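Local atomic coordinates of beta-N-acetylglucosaminidase (Thermotoga maritima, PDB entry 3WO8), a protein that probably hydrolyses terminal non-reducing N-acetyl-D-hexosamine residues from N-acetyl-beta-D-hexosaminides, as a member of glycosyl hydrolase family 3. Residues S356-L361 against R387-E392. Sequence-based numbering, arbitrary orientation.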
loop_
_atom_site.group_PDB
_atom_site.type_symbol
_atom_site.label_atom_id
_atom_site.label_comp_id
_atom_site.label_asym_id
_atom_site.label_seq_id
_atom_site.Cartn_x
_atom_site.Cartn_y
_atom_site.Cartn_z
ATOM N N SER B 356 -0.350 -35.549 -9.530
ATOM C CA SER B 356 -0.124 -34.711 -10.699
ATOM C C SER B 356 -1.165 -33.576 -10.815
ATOM O O SER B 356 -0.868 -32.438 -11.246
ATOM C CB SER B 356 -0.135 -35.580 -11.949
ATOM O OG SER B 356 0.379 -34.848 -13.036
ATOM N N GLU B 357 -2.396 -33.899 -10.450
ATOM C CA GLU B 357 -3.448 -32.912 -10.505
ATOM C C GLU B 357 -4.270 -32.904 -9.241
ATOM O O GLU B 357 -4.479 -33.946 -8.594
ATOM C CB GLU B 357 -4.354 -33.109 -11.734
ATOM C CG GLU B 357 -5.474 -34.126 -11.564
ATOM C CD GLU B 357 -6.748 -33.563 -10.937
ATOM O OE1 GLU B 357 -7.280 -32.554 -11.465
ATOM O OE2 GLU B 357 -7.231 -34.170 -9.942
ATOM N N VAL B 358 -4.722 -31.701 -8.913
ATOM C CA VAL B 358 -5.718 -31.521 -7.884
ATOM C C VAL B 358 -6.943 -30.977 -8.521
ATOM O O VAL B 358 -6.857 -30.198 -9.438
ATOM C CB VAL B 358 -5.322 -30.494 -6.849
ATOM C CG1 VAL B 358 -4.634 -31.183 -5.727
ATOM C CG2 VAL B 358 -4.438 -29.414 -7.457
ATOM N N THR B 359 -8.086 -31.342 -7.997
ATOM C CA THR B 359 -9.248 -30.586 -8.343
ATOM C C THR B 359 -9.636 -29.750 -7.118
ATOM O O THR B 359 -9.565 -30.209 -5.997
ATOM C CB THR B 359 -10.375 -31.451 -8.986
ATOM O OG1 THR B 359 -11.483 -31.602 -8.120
ATOM C CG2 THR B 359 -9.862 -32.797 -9.439
ATOM N N LEU B 360 -9.984 -28.495 -7.356
ATOM C CA LEU B 360 -10.228 -27.533 -6.298
ATOM C C LEU B 360 -11.693 -27.217 -6.239
ATOM O O LEU B 360 -12.284 -26.846 -7.256
ATOM C CB LEU B 360 -9.487 -26.246 -6.598
ATOM C CG LEU B 360 -8.013 -26.390 -6.944
ATOM C CD1 LEU B 360 -7.388 -25.015 -7.166
ATOM C CD2 LEU B 360 -7.329 -27.066 -5.804
ATOM N N LEU B 361 -12.292 -27.376 -5.071
ATOM C CA LEU B 361 -13.656 -26.923 -4.912
ATOM C C LEU B 361 -13.563 -25.629 -4.175
ATOM O O LEU B 361 -13.070 -25.599 -3.068
ATOM C CB LEU B 361 -14.464 -27.924 -4.131
ATOM C CG LEU B 361 -14.634 -29.161 -4.993
ATOM C CD1 LEU B 361 -14.768 -30.386 -4.126
ATOM C CD2 LEU B 361 -15.825 -28.985 -5.894
ATOM N N ARG B 387 0.937 -23.037 -7.689
ATOM C CA ARG B 387 2.366 -22.992 -7.370
ATOM C C ARG B 387 2.915 -24.337 -6.961
ATOM O O ARG B 387 4.113 -24.546 -7.009
ATOM C CB ARG B 387 2.670 -21.939 -6.305
ATOM C CG ARG B 387 2.384 -20.533 -6.795
ATOM C CD ARG B 387 2.817 -19.423 -5.846
ATOM N NE ARG B 387 2.884 -18.231 -6.679
ATOM C CZ ARG B 387 3.963 -17.828 -7.352
ATOM N NH1 ARG B 387 3.856 -16.750 -8.114
ATOM N NH2 ARG B 387 5.155 -18.459 -7.249
ATOM N N PHE B 388 2.026 -25.249 -6.593
ATOM C CA PHE B 388 2.383 -26.603 -6.152
ATOM C C PHE B 388 1.813 -27.768 -6.980
ATOM O O PHE B 388 2.020 -28.918 -6.631
ATOM C CB PHE B 388 1.855 -26.796 -4.740
ATOM C CG PHE B 388 2.161 -25.672 -3.814
ATOM C CD1 PHE B 388 3.337 -25.659 -3.097
ATOM C CD2 PHE B 388 1.255 -24.634 -3.638
ATOM C CE1 PHE B 388 3.623 -24.622 -2.224
ATOM C CE2 PHE B 388 1.523 -23.593 -2.762
ATOM C CZ PHE B 388 2.716 -23.585 -2.055
ATOM N N PHE B 389 1.041 -27.477 -8.017
ATOM C CA PHE B 389 0.498 -28.493 -8.918
ATOM C C PHE B 389 0.557 -28.063 -10.396
ATOM O O PHE B 389 0.297 -26.897 -10.763
ATOM C CB PHE B 389 -0.924 -28.805 -8.540
ATOM C CG PHE B 389 -1.054 -29.374 -7.184
ATOM C CD1 PHE B 389 -1.065 -28.557 -6.084
ATOM C CD2 PHE B 389 -1.138 -30.753 -6.998
ATOM C CE1 PHE B 389 -1.177 -29.095 -4.821
ATOM C CE2 PHE B 389 -1.244 -31.296 -5.735
ATOM C CZ PHE B 389 -1.267 -30.464 -4.648
ATOM N N GLU B 390 0.870 -29.035 -11.247
ATOM C CA GLU B 390 1.086 -28.769 -12.686
ATOM C C GLU B 390 -0.220 -28.853 -13.477
ATOM O O GLU B 390 -0.288 -28.418 -14.632
ATOM C CB GLU B 390 2.154 -29.709 -13.259
ATOM C CG GLU B 390 1.918 -31.187 -12.970
ATOM C CD GLU B 390 3.204 -31.988 -13.007
ATOM O OE1 GLU B 390 4.177 -31.605 -12.317
ATOM O OE2 GLU B 390 3.244 -33.013 -13.722
ATOM N N VAL B 391 -1.245 -29.424 -12.837
ATOM C CA VAL B 391 -2.587 -29.441 -13.395
ATOM C C VAL B 391 -3.683 -29.319 -12.322
ATOM O O VAL B 391 -3.585 -29.886 -11.248
ATOM C CB VAL B 391 -2.818 -30.728 -14.209
ATOM C CG1 VAL B 391 -4.048 -30.585 -15.077
ATOM C CG2 VAL B 391 -1.597 -31.055 -15.058
ATOM N N GLU B 392 -4.738 -28.591 -12.644
ATOM C CA GLU B 392 -5.778 -28.331 -11.689
ATOM C C GLU B 392 -7.124 -28.086 -12.362
ATOM O O GLU B 392 -7.231 -27.303 -13.296
ATOM C CB GLU B 392 -5.390 -27.211 -10.709
ATOM C CG GLU B 392 -5.064 -25.849 -11.275
ATOM C CD GLU B 392 -5.015 -24.730 -10.215
ATOM O OE1 GLU B 392 -6.046 -24.042 -10.054
ATOM O OE2 GLU B 392 -3.969 -24.511 -9.554
#
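Val358 lays both methyls over one face of the Phe389 ring, the two side chains crossing at about a right angle, beside the parallel pairing of strands 357-363 and 391-397 of a beta-alpha-beta unit in the C-terminal domain; Phe389 lies in the loop that leads into the second strand. CG2 makes the CH-pi contact, 3.7 Å from the ring centroid and 22° off its normal. It stands over the CG side of the ring and CG1 over the CE2 side of the same face, 3.4 Å from Phe389 CE2. The CB of Phe389 points toward strand 357-363, and CG, anti to the carbonyl carbon (chi1 -62°), comes to rest against Val358 CG2. An alanine in place of Phe389 would probably leave both Val358 methyls without their aromatic partner and open a gap beside them. Val385 of the linking helix 374-385 also packs on Val358 and Leu360. Leu360 and Glu392 meet obliquely, CD1 of the leucine 3.3 Å from OE1 of the glutamate. Glu357 and Val391 touch through their CB atoms on the opposite face of the sheet; the carboxylate of Glu357 turns elsewhere, its OE2 accepting the backbone N-H of Asp409. Ser356 OG gives Glu390 OE2 a weak hydrogen bond. Val358 N donates to Val391 O at 3.2 Å.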